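Putative alpha-L-fucosidase (Bacteroides thetaiotaomicron, PDB 3EYP) probably hydrolyses alpha-L-fucosidic linkages, with a TIM-barrel domain followed by an F5/8 type C domain. Local coordinates at residues Leu54-Arg57 against Gln58-Gln61; Asp350-Lys353 against Asn354-Phe357; Asp171-Thr175 against Pro176-His180; Tyr235-Gly238 against Leu239-Met243. All coordinates share one frame; numbering follows the deposited sequence.

Contact 1: residues Leu54-Arg57 against Gln58-Gln61; sequences LDCR and QWMQ
Cys56 and Trp59, three residues apart in the first turn of helix 56-65, put a thiol over an indole. Traced outward, Trp59 starts with CB 3.4 Å from Cys56 O. CG and CD2 then lie under Cys56 CA, which sits over the five-membered ring in a CH-pi contact, 11° off the normal. CD1 closes to 3.2 Å on Asp55 O, while NE1 finds its hydrogen bond outside the turn, at Gly302 O. Beyond the ring junction the sulfur takes over: Cys56 SG stands 3.8 Å from the centroid of the six-membered ring of Trp59, 8° off its normal. With SG anti to its own carbonyl carbon (chi1 -69°), the thiol is carried out above the benzo half. CZ2 also meets a methyl, Leu54 CD1, at 3.6 Å. On the polar side, Asp55 OD1 accepts from Arg57 N at 2.9 Å, met from above the carboxylate plane, and Gln61 N donates to Arg57 O one turn on. The Arg57 guanidinium itself turns to Glu115 of helix 105-116, in a salt bridge. An aspartate N-cap followed by a Cys sulfur-aromatic contact thus marks the start of an outer helix of the TIM barrel.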
loop_
_atom_site.group_PDB
_atom_site.type_symbol
_atom_site.label_atom_id
_atom_site.label_comp_id
_atom_site.label_asym_id
_atom_site.label_seq_id
_atom_site.Cartn_x
_atom_site.Cartn_y
_atom_site.Cartn_z
ATOM N N LEU A 54 -23.773 1.637 -14.046
ATOM C CA LEU A 54 -22.341 1.334 -13.847
ATOM C C LEU A 54 -21.477 2.238 -14.710
ATOM O O LEU A 54 -21.719 2.449 -15.912
ATOM C CB LEU A 54 -22.028 -0.136 -14.157
ATOM C CG LEU A 54 -20.544 -0.509 -14.188
ATOM C CD1 LEU A 54 -20.089 -0.779 -12.711
ATOM C CD2 LEU A 54 -20.190 -1.717 -15.064
ATOM N N ASP A 55 -20.480 2.807 -14.063
ATOM C CA ASP A 55 -19.540 3.715 -14.746
ATOM C C ASP A 55 -18.200 3.736 -14.060
ATOM O O ASP A 55 -17.983 4.424 -13.061
ATOM C CB ASP A 55 -20.071 5.148 -14.788
ATOM C CG ASP A 55 -19.263 6.041 -15.689
ATOM O OD1 ASP A 55 -18.222 5.623 -16.216
ATOM O OD2 ASP A 55 -19.685 7.187 -15.882
ATOM N N CYS A 56 -17.351 2.911 -14.588
ATOM C CA CYS A 56 -15.938 2.789 -14.079
ATOM C C CYS A 56 -15.152 4.102 -14.234
ATOM O O CYS A 56 -14.120 4.317 -13.583
ATOM C CB CYS A 56 -15.217 1.653 -14.744
ATOM S SG CYS A 56 -15.868 0.010 -14.258
ATOM N N ARG A 57 -15.658 4.988 -15.092
ATOM C CA ARG A 57 -15.022 6.305 -15.282
ATOM C C ARG A 57 -15.242 7.131 -14.020
ATOM O O ARG A 57 -14.338 7.851 -13.540
ATOM C CB ARG A 57 -15.553 7.035 -16.538
ATOM C CG ARG A 57 -15.242 6.278 -17.898
ATOM C CD ARG A 57 -15.829 7.030 -19.101
ATOM N NE ARG A 57 -14.965 8.139 -19.452
ATOM C CZ ARG A 57 -15.193 9.432 -19.192
ATOM N NH1 ARG A 57 -14.290 10.321 -19.549
ATOM N NH2 ARG A 57 -16.321 9.856 -18.623
ATOM N N GLN A 58 -16.422 6.954 -13.462
ATOM C CA GLN A 58 -16.808 7.632 -12.213
ATOM C C GLN A 58 -15.828 7.202 -11.094
ATOM O O GLN A 58 -15.400 7.997 -10.267
ATOM C CB GLN A 58 -18.238 7.359 -11.815
ATOM C CG GLN A 58 -18.689 8.165 -10.612
ATOM C CD GLN A 58 -18.865 7.343 -9.365
ATOM O OE1 GLN A 58 -18.548 6.169 -9.346
ATOM N NE2 GLN A 58 -19.375 7.956 -8.315
ATOM N N TRP A 59 -15.486 5.924 -11.109
ATOM C CA TRP A 59 -14.577 5.350 -10.112
ATOM C C TRP A 59 -13.245 6.021 -10.303
ATOM O O TRP A 59 -12.614 6.344 -9.320
ATOM C CB TRP A 59 -14.379 3.850 -10.235
ATOM C CG TRP A 59 -15.592 2.984 -10.254
ATOM C CD1 TRP A 59 -16.908 3.380 -10.218
ATOM C CD2 TRP A 59 -15.599 1.586 -10.395
ATOM N NE1 TRP A 59 -17.725 2.315 -10.281
ATOM C CE2 TRP A 59 -16.961 1.178 -10.387
ATOM C CE3 TRP A 59 -14.593 0.621 -10.454
ATOM C CZ2 TRP A 59 -17.353 -0.162 -10.489
ATOM C CZ3 TRP A 59 -14.972 -0.727 -10.567
ATOM C CH2 TRP A 59 -16.358 -1.110 -10.558
ATOM N N MET A 60 -12.824 6.205 -11.563
ATOM C CA MET A 60 -11.486 6.765 -11.840
ATOM C C MET A 60 -11.443 8.232 -11.431
ATOM O O MET A 60 -10.431 8.743 -11.012
ATOM C CB MET A 60 -11.043 6.655 -13.293
ATOM C CG MET A 60 -10.724 5.250 -13.871
ATOM S SD MET A 60 -9.898 4.044 -12.823
ATOM C CE MET A 60 -11.108 2.755 -12.746
ATOM N N GLN A 61 -12.554 8.905 -11.536
ATOM C CA GLN A 61 -12.597 10.356 -11.138
ATOM C C GLN A 61 -12.416 10.497 -9.635
ATOM O O GLN A 61 -11.727 11.391 -9.119
ATOM C CB GLN A 61 -13.903 10.996 -11.604
ATOM C CG GLN A 61 -13.990 11.144 -13.102
ATOM C CD GLN A 61 -15.414 11.101 -13.651
ATOM O OE1 GLN A 61 -16.374 11.427 -12.955
ATOM N NE2 GLN A 61 -15.547 10.709 -14.935
#

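Contact 2: residues Asp350-Lys353 against Asn354-Phe357; sequences DNEK and NTYF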
loop_
_atom_site.group_PDB
_atom_site.type_symbol
_atom_site.label_atom_id
_atom_site.label_comp_id
_atom_site.label_asym_id
_atom_site.label_seq_id
_atom_site.Cartn_x
_atom_site.Cartn_y
_atom_site.Cartn_z
ATOM N N ASP A 350 16.307 19.675 -0.604
ATOM C CA ASP A 350 16.300 20.199 -1.962
ATOM C C ASP A 350 15.154 19.748 -2.843
ATOM O O ASP A 350 15.074 20.103 -4.011
ATOM C CB ASP A 350 17.629 19.933 -2.658
ATOM C CG ASP A 350 17.810 18.483 -3.061
ATOM O OD1 ASP A 350 16.843 17.713 -2.936
ATOM O OD2 ASP A 350 18.928 18.117 -3.502
ATOM N N ASN A 351 14.276 18.950 -2.294
ATOM C CA ASN A 351 13.125 18.489 -3.076
ATOM C C ASN A 351 13.479 17.799 -4.391
ATOM O O ASN A 351 12.660 17.731 -5.301
ATOM C CB ASN A 351 12.241 19.675 -3.420
ATOM C CG ASN A 351 11.532 20.236 -2.210
ATOM O OD1 ASN A 351 11.339 21.450 -2.092
ATOM N ND2 ASN A 351 11.154 19.369 -1.294
ATOM N N GLU A 352 14.705 17.338 -4.511
ATOM C CA GLU A 352 15.081 16.546 -5.695
ATOM C C GLU A 352 14.777 15.094 -5.399
ATOM O O GLU A 352 14.941 14.629 -4.274
ATOM C CB GLU A 352 16.559 16.648 -6.036
ATOM C CG GLU A 352 17.149 18.016 -5.963
ATOM C CD GLU A 352 17.068 18.751 -7.267
ATOM O OE1 GLU A 352 16.497 18.199 -8.241
ATOM O OE2 GLU A 352 17.574 19.899 -7.316
ATOM N N LYS A 353 14.364 14.371 -6.425
ATOM C CA LYS A 353 13.991 12.950 -6.255
ATOM C C LYS A 353 15.228 12.113 -5.907
ATOM O O LYS A 353 15.242 11.330 -4.932
ATOM C CB LYS A 353 13.271 12.414 -7.509
ATOM C CG LYS A 353 13.084 10.927 -7.533
ATOM C CD LYS A 353 13.144 10.349 -8.971
ATOM C CE LYS A 353 12.254 11.094 -9.950
ATOM N NZ LYS A 353 12.049 10.275 -11.201
ATOM N N ASN A 354 16.286 12.353 -6.665
ATOM C CA ASN A 354 17.456 11.449 -6.700
ATOM C C ASN A 354 18.631 11.757 -5.768
ATOM O O ASN A 354 19.500 10.920 -5.562
ATOM C CB ASN A 354 17.989 11.378 -8.115
ATOM C CG ASN A 354 16.980 10.773 -9.087
ATOM O OD1 ASN A 354 16.804 11.289 -10.213
ATOM N ND2 ASN A 354 16.294 9.692 -8.658
ATOM N N THR A 355 18.676 12.959 -5.225
ATOM C CA THR A 355 19.788 13.334 -4.330
ATOM C C THR A 355 19.533 12.898 -2.890
ATOM O O THR A 355 18.402 12.681 -2.465
ATOM C CB THR A 355 20.020 14.818 -4.332
ATOM O OG1 THR A 355 18.816 15.464 -3.934
ATOM C CG2 THR A 355 20.391 15.280 -5.746
ATOM N N TYR A 356 20.631 12.765 -2.169
ATOM C CA TYR A 356 20.582 12.451 -0.744
ATOM C C TYR A 356 21.811 12.847 0.021
ATOM O O TYR A 356 22.892 12.934 -0.536
ATOM C CB TYR A 356 20.339 10.952 -0.585
ATOM C CG TYR A 356 21.255 10.056 -1.350
ATOM C CD1 TYR A 356 22.334 9.463 -0.719
ATOM C CD2 TYR A 356 21.036 9.760 -2.679
ATOM C CE1 TYR A 356 23.150 8.609 -1.363
ATOM C CE2 TYR A 356 21.879 8.883 -3.349
ATOM C CZ TYR A 356 22.946 8.337 -2.664
ATOM O OH TYR A 356 23.819 7.483 -3.251
ATOM N N PHE A 357 21.597 13.100 1.312
ATOM C CA PHE A 357 22.664 13.102 2.318
ATOM C C PHE A 357 23.241 11.702 2.544
ATOM O O PHE A 357 22.508 10.717 2.615
ATOM C CB PHE A 357 22.161 13.652 3.651
ATOM C CG PHE A 357 23.120 13.430 4.785
ATOM C CD1 PHE A 357 24.394 14.005 4.758
ATOM C CD2 PHE A 357 22.784 12.586 5.843
ATOM C CE1 PHE A 357 25.270 13.771 5.777
ATOM C CE2 PHE A 357 23.646 12.337 6.838
ATOM C CZ PHE A 357 24.902 12.927 6.827
#
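This is a local side-chain bridge across a surface loop, in the part of the F5/8 type C domain that leads from strand 332-335 to strand 357-358. Its centre is the carboxylate of Asp350, which holds two points of the loop with its two oxygens. OD2 accepts from the hydroxyl of Thr355 through its syn lone pair, with Thr355 OG1 2.7 Å from Asp350 OD2. OD1 accepts from the backbone of Glu352, N to OD1 2.7 Å at 164°, reached from 49° outside the carboxylate plane; this second bond makes an Asx turn. Asp350 carries CG between its backbone N and its carbonyl carbon (chi1 74°), which folds the carboxylate back over the turn, and the Thr355 hydroxyl comes to it from the opposite direction. Glu352 adds a lighter contact, its CB lying 3.3 Å from Thr355 OG1. Farther round, Lys353 and Asn354 run side by side, the aliphatic CD of Lys353 3.2 Å from Asn354 ND2. Were Asp350 replaced by an alanine, the Thr355 hydroxyl and the Glu352 amide would probably be left without their acceptors and the loop freer to move. Just beyond the bridge, Thr355 O accepts from His449 ND1, and Phe357 enters strand 357-358, which pairs through Ile448 with the antiparallel strand 447-454.

Contact 3: residues Asp171-Thr175 against Pro176-His180; sequences DELTT and PVYRH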
loop_
_atom_site.group_PDB
_atom_site.type_symbol
_atom_site.label_atom_id
_atom_site.label_comp_id
_atom_site.label_asym_id
_atom_site.label_seq_id
_atom_site.Cartn_x
_atom_site.Cartn_y
_atom_site.Cartn_z
ATOM N N ASP A 171 -5.877 -22.511 2.599
ATOM C CA ASP A 171 -4.918 -23.400 3.276
ATOM C C ASP A 171 -4.669 -24.707 2.541
ATOM O O ASP A 171 -3.608 -25.293 2.664
ATOM C CB ASP A 171 -5.407 -23.630 4.703
ATOM C CG ASP A 171 -6.015 -22.362 5.290
ATOM O OD1 ASP A 171 -5.183 -21.622 5.891
ATOM O OD2 ASP A 171 -7.296 -22.085 5.077
ATOM N N GLU A 172 -5.620 -25.112 1.714
ATOM C CA GLU A 172 -5.502 -26.376 0.965
ATOM C C GLU A 172 -4.580 -26.193 -0.234
ATOM O O GLU A 172 -4.092 -27.165 -0.838
ATOM C CB GLU A 172 -6.868 -26.906 0.449
ATOM C CG GLU A 172 -7.961 -27.133 1.483
ATOM C CD GLU A 172 -9.317 -27.585 0.836
ATOM O OE1 GLU A 172 -9.372 -27.769 -0.429
ATOM O OE2 GLU A 172 -10.303 -27.765 1.603
ATOM N N LEU A 173 -4.377 -24.946 -0.615
ATOM C CA LEU A 173 -3.591 -24.631 -1.804
ATOM C C LEU A 173 -2.086 -24.707 -1.474
ATOM O O LEU A 173 -1.592 -24.074 -0.549
ATOM C CB LEU A 173 -3.966 -23.256 -2.342
ATOM C CG LEU A 173 -5.455 -23.104 -2.628
ATOM C CD1 LEU A 173 -5.722 -21.671 -3.113
ATOM C CD2 LEU A 173 -5.826 -24.104 -3.703
ATOM N N THR A 174 -1.397 -25.543 -2.221
ATOM C CA THR A 174 0.006 -25.850 -1.955
ATOM C C THR A 174 0.940 -24.997 -2.735
ATOM O O THR A 174 0.581 -24.406 -3.738
ATOM C CB THR A 174 0.351 -27.296 -2.348
ATOM O OG1 THR A 174 0.143 -27.472 -3.743
ATOM C CG2 THR A 174 -0.488 -28.275 -1.598
ATOM N N THR A 175 2.208 -25.033 -2.336
ATOM C CA THR A 175 3.186 -24.146 -2.976
ATOM C C THR A 175 3.292 -24.413 -4.472
ATOM O O THR A 175 3.326 -23.477 -5.273
ATOM C CB THR A 175 4.580 -24.163 -2.243
ATOM O OG1 THR A 175 4.337 -23.710 -0.946
ATOM C CG2 THR A 175 5.565 -23.163 -2.797
ATOM N N PRO A 176 3.327 -25.694 -4.875
ATOM C CA PRO A 176 3.464 -25.984 -6.308
ATOM C C PRO A 176 2.282 -25.514 -7.178
ATOM O O PRO A 176 2.462 -25.220 -8.342
ATOM C CB PRO A 176 3.585 -27.517 -6.343
ATOM C CG PRO A 176 4.239 -27.868 -4.991
ATOM C CD PRO A 176 3.524 -26.898 -4.046
ATOM N N VAL A 177 1.115 -25.455 -6.587
ATOM C CA VAL A 177 -0.076 -24.835 -7.228
ATOM C C VAL A 177 0.155 -23.339 -7.535
ATOM O O VAL A 177 0.012 -22.877 -8.664
ATOM C CB VAL A 177 -1.323 -24.956 -6.329
ATOM C CG1 VAL A 177 -2.500 -24.045 -6.822
ATOM C CG2 VAL A 177 -1.781 -26.409 -6.222
ATOM N N TYR A 178 0.554 -22.606 -6.515
ATOM C CA TYR A 178 0.870 -21.187 -6.684
ATOM C C TYR A 178 2.028 -20.999 -7.687
ATOM O O TYR A 178 2.087 -19.981 -8.415
ATOM C CB TYR A 178 1.204 -20.505 -5.340
ATOM C CG TYR A 178 0.060 -20.269 -4.421
ATOM C CD1 TYR A 178 -0.756 -19.148 -4.558
ATOM C CD2 TYR A 178 -0.160 -21.122 -3.320
ATOM C CE1 TYR A 178 -1.801 -18.886 -3.634
ATOM C CE2 TYR A 178 -1.209 -20.916 -2.478
ATOM C CZ TYR A 178 -2.028 -19.794 -2.616
ATOM O OH TYR A 178 -3.036 -19.581 -1.704
ATOM N N ARG A 179 2.939 -21.980 -7.763
ATOM C CA ARG A 179 4.055 -21.880 -8.742
ATOM C C ARG A 179 3.531 -21.796 -10.165
ATOM O O ARG A 179 3.944 -20.951 -10.970
ATOM C CB ARG A 179 5.017 -23.061 -8.667
ATOM C CG ARG A 179 6.324 -22.853 -9.470
ATOM C CD ARG A 179 7.295 -24.028 -9.276
ATOM N NE ARG A 179 6.797 -25.312 -9.781
ATOM C CZ ARG A 179 6.516 -26.418 -9.078
ATOM N NH1 ARG A 179 6.094 -27.545 -9.736
ATOM N NH2 ARG A 179 6.699 -26.466 -7.781
ATOM N N HIS A 180 2.686 -22.765 -10.460
ATOM C CA HIS A 180 2.007 -22.858 -11.745
ATOM C C HIS A 180 1.396 -21.503 -12.100
ATOM O O HIS A 180 1.582 -20.975 -13.198
ATOM C CB HIS A 180 0.961 -23.994 -11.711
ATOM C CG HIS A 180 0.352 -24.313 -13.038
ATOM N ND1 HIS A 180 1.102 -24.689 -14.137
ATOM C CD2 HIS A 180 -0.946 -24.367 -13.428
ATOM C CE1 HIS A 180 0.286 -24.924 -15.156
ATOM N NE2 HIS A 180 -0.960 -24.734 -14.751
HETATM O O HOH W 1 -2.032 -21.048 0.793
#
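The phenol ring of Tyr178 reaches back from the first turn of helix 175-188 over the loop before it, and meets Leu173 and the Thr174 carbonyl obliquely. Its CE2 touches Leu173 CB at 3.6 Å, and CD2 lies 3.4 Å from Thr174 O. The Leu173 side chain crosses the tyrosine at about a right angle, bringing CD1 to 3.7 Å from Tyr178 OH. Other aromatic rings meet the phenol too: Trp181 edge-to-face, and Trp165 with its plane at about 55°. Tyr178 has CG anti to its carbonyl carbon (chi1 -73°), a setting that swings the ring back toward Leu173. At its end the hydroxyl hydrogen-bonds to a water, 3.1 Å from Tyr178 OH, that also donates weakly to Leu173 O. A leucine in place of Tyr178 would probably lose this water link and open a gap beside Leu173 and the two tryptophans.

Thr174 is the N-cap, and its carbonyl takes weak bonds from Val177 N and Tyr178 N; the first firm helical bond follows, Arg179 N to Thr175 O at 2.9 Å. The Thr174 hydroxyl sits against aliphatic groups, with OG1 3.3 Å from Val177 CG2. Thr175 turns its own hydroxyl to Asn199 O, beyond strand 193-195. Pro176, which has no N-H to offer, fits here because first-turn amides of a helix lack an acceptor in the preceding turn. Such a helix N-terminus, with proline in its first turn and an aromatic side chain tying it to the lead-in loop, here follows strand 162-164 of the TIM barrel.

Contact 4: residues Tyr235-Gly238 against Leu239-Met243; sequences YYKG and LNEGM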
loop_
_atom_site.group_PDB
_atom_site.type_symbol
_atom_site.label_atom_id
_atom_site.label_comp_id
_atom_site.label_asym_id
_atom_site.label_seq_id
_atom_site.Cartn_x
_atom_site.Cartn_y
_atom_site.Cartn_z
ATOM N N TYR A 235 2.382 -15.589 13.237
ATOM C CA TYR A 235 3.490 -14.574 13.162
ATOM C C TYR A 235 2.985 -13.162 12.911
ATOM O O TYR A 235 3.363 -12.496 11.948
ATOM C CB TYR A 235 4.455 -14.888 12.007
ATOM C CG TYR A 235 5.332 -16.100 12.201
ATOM C CD1 TYR A 235 6.654 -15.955 12.605
ATOM C CD2 TYR A 235 4.856 -17.383 11.980
ATOM C CE1 TYR A 235 7.478 -17.051 12.788
ATOM C CE2 TYR A 235 5.686 -18.491 12.143
ATOM C CZ TYR A 235 7.008 -18.290 12.540
ATOM O OH TYR A 235 7.859 -19.350 12.709
ATOM N N TYR A 236 2.113 -12.716 13.765
ATOM C CA TYR A 236 1.579 -11.339 13.681
ATOM C C TYR A 236 2.719 -10.357 13.627
ATOM O O TYR A 236 2.771 -9.487 12.773
ATOM C CB TYR A 236 0.668 -10.971 14.881
ATOM C CG TYR A 236 0.118 -9.561 14.794
ATOM C CD1 TYR A 236 -0.897 -9.240 13.894
ATOM C CD2 TYR A 236 0.610 -8.552 15.569
ATOM C CE1 TYR A 236 -1.386 -7.954 13.784
ATOM C CE2 TYR A 236 0.106 -7.258 15.468
ATOM C CZ TYR A 236 -0.894 -6.977 14.577
ATOM O OH TYR A 236 -1.411 -5.714 14.469
ATOM N N LYS A 237 3.650 -10.498 14.563
ATOM C CA LYS A 237 4.713 -9.504 14.667
ATOM C C LYS A 237 5.601 -9.537 13.446
ATOM O O LYS A 237 5.938 -8.527 12.871
ATOM C CB LYS A 237 5.540 -9.711 15.913
ATOM C CG LYS A 237 6.653 -8.721 16.030
ATOM C CD LYS A 237 7.635 -9.170 17.117
ATOM C CE LYS A 237 7.437 -8.451 18.400
ATOM N NZ LYS A 237 8.676 -8.715 19.276
ATOM N N GLY A 238 5.932 -10.737 13.032
ATOM C CA GLY A 238 6.738 -10.962 11.836
ATOM C C GLY A 238 6.147 -10.326 10.590
ATOM O O GLY A 238 6.858 -9.921 9.666
ATOM N N LEU A 239 4.820 -10.256 10.558
ATOM C CA LEU A 239 4.151 -9.660 9.418
ATOM C C LEU A 239 3.996 -8.181 9.615
ATOM O O LEU A 239 4.198 -7.398 8.709
ATOM C CB LEU A 239 2.793 -10.325 9.158
ATOM C CG LEU A 239 2.750 -11.773 8.633
ATOM C CD1 LEU A 239 1.315 -12.237 8.434
ATOM C CD2 LEU A 239 3.500 -11.874 7.325
ATOM N N ASN A 240 3.564 -7.801 10.798
ATOM C CA ASN A 240 3.189 -6.416 11.079
ATOM C C ASN A 240 4.446 -5.492 11.208
ATOM O O ASN A 240 4.441 -4.362 10.780
ATOM C CB ASN A 240 2.325 -6.347 12.351
ATOM C CG ASN A 240 1.759 -4.993 12.624
ATOM O OD1 ASN A 240 2.175 -4.338 13.602
ATOM N ND2 ASN A 240 0.744 -4.548 11.797
ATOM N N GLU A 241 5.474 -6.012 11.859
ATOM C CA GLU A 241 6.755 -5.285 12.094
ATOM C C GLU A 241 7.865 -5.671 11.160
ATOM O O GLU A 241 8.811 -4.922 10.927
ATOM C CB GLU A 241 7.210 -5.445 13.545
ATOM C CG GLU A 241 6.213 -4.732 14.484
ATOM C CD GLU A 241 6.555 -4.725 15.969
ATOM O OE1 GLU A 241 7.713 -5.036 16.311
ATOM O OE2 GLU A 241 5.636 -4.406 16.776
ATOM N N GLY A 242 7.797 -6.905 10.714
ATOM C CA GLY A 242 8.806 -7.469 9.909
ATOM C C GLY A 242 9.984 -7.743 10.840
ATOM O O GLY A 242 9.832 -7.737 12.044
ATOM N N MET A 243 11.119 -8.027 10.239
ATOM C CA MET A 243 12.366 -8.287 10.997
ATOM C C MET A 243 13.578 -7.645 10.309
ATOM O O MET A 243 13.785 -7.789 9.090
ATOM C CB MET A 243 12.615 -9.815 11.142
ATOM C CG MET A 243 11.413 -10.716 11.584
ATOM S SD MET A 243 11.695 -12.483 11.379
ATOM C CE MET A 243 9.968 -13.041 11.291
#
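Gly238, Leu239 and Lys237 are among the residues with most surface buried in this short helical stretch. Gly238 is packed from the far end: the methyl CE of Met243 folds back to 3.9 Å from Gly238 CA, so close that a beta carbon at this position would crowd it. The carbonyl of Gly238 also receives a CA-H...O contact from Gly242, 3.1 Å from CA to O. Leu239 donates its N to Tyr235 O at 3.0 Å, and its CG lies against that same carbonyl. Lys237 O grips two donors as the helix runs out, Glu241 N at 2.8 Å and Gly242 N at 3.3 Å, before the positive phi of Gly242 (74°) turns the chain away. One turn on from Tyr236, Asn240 CB lies over one face of the Tyr236 ring, 4.1 Å from its centroid. With CG anti to the backbone N in both residues, the ring and amide run out side by side; the Tyr236 hydroxyl then bonds Asn211, and Asn240 ND2 bonds Met209 O and Glu215 O. Leu239 rests on Ala228 and Ile229 of helix 226-230, while Met243 pairs through its backbone with Thr223 of strand 223-224.

How the contacts relate
Along the chain the order is contact 1, contact 3, contact 4 and then contact 2. The first three fall in the alpha-L-fucosidase domain. Contacts 1 and 3 lie at the N-terminal ends of helices 56-65 and 175-188, which precede strands 70-76 and 193-195 of the parallel sheet, and their centres are about 35 Å apart. Contact 4, on helix 236-240, is about 23 Å from contact 3 between centres and lies across the chain's centre from contact 1. Contact 2 belongs to the F5/8 type C domain, with its antiparallel sheets, about 43 Å from contact 3 between centres. None touches another; each is a local feature of its own helix or loop in this two-domain chain.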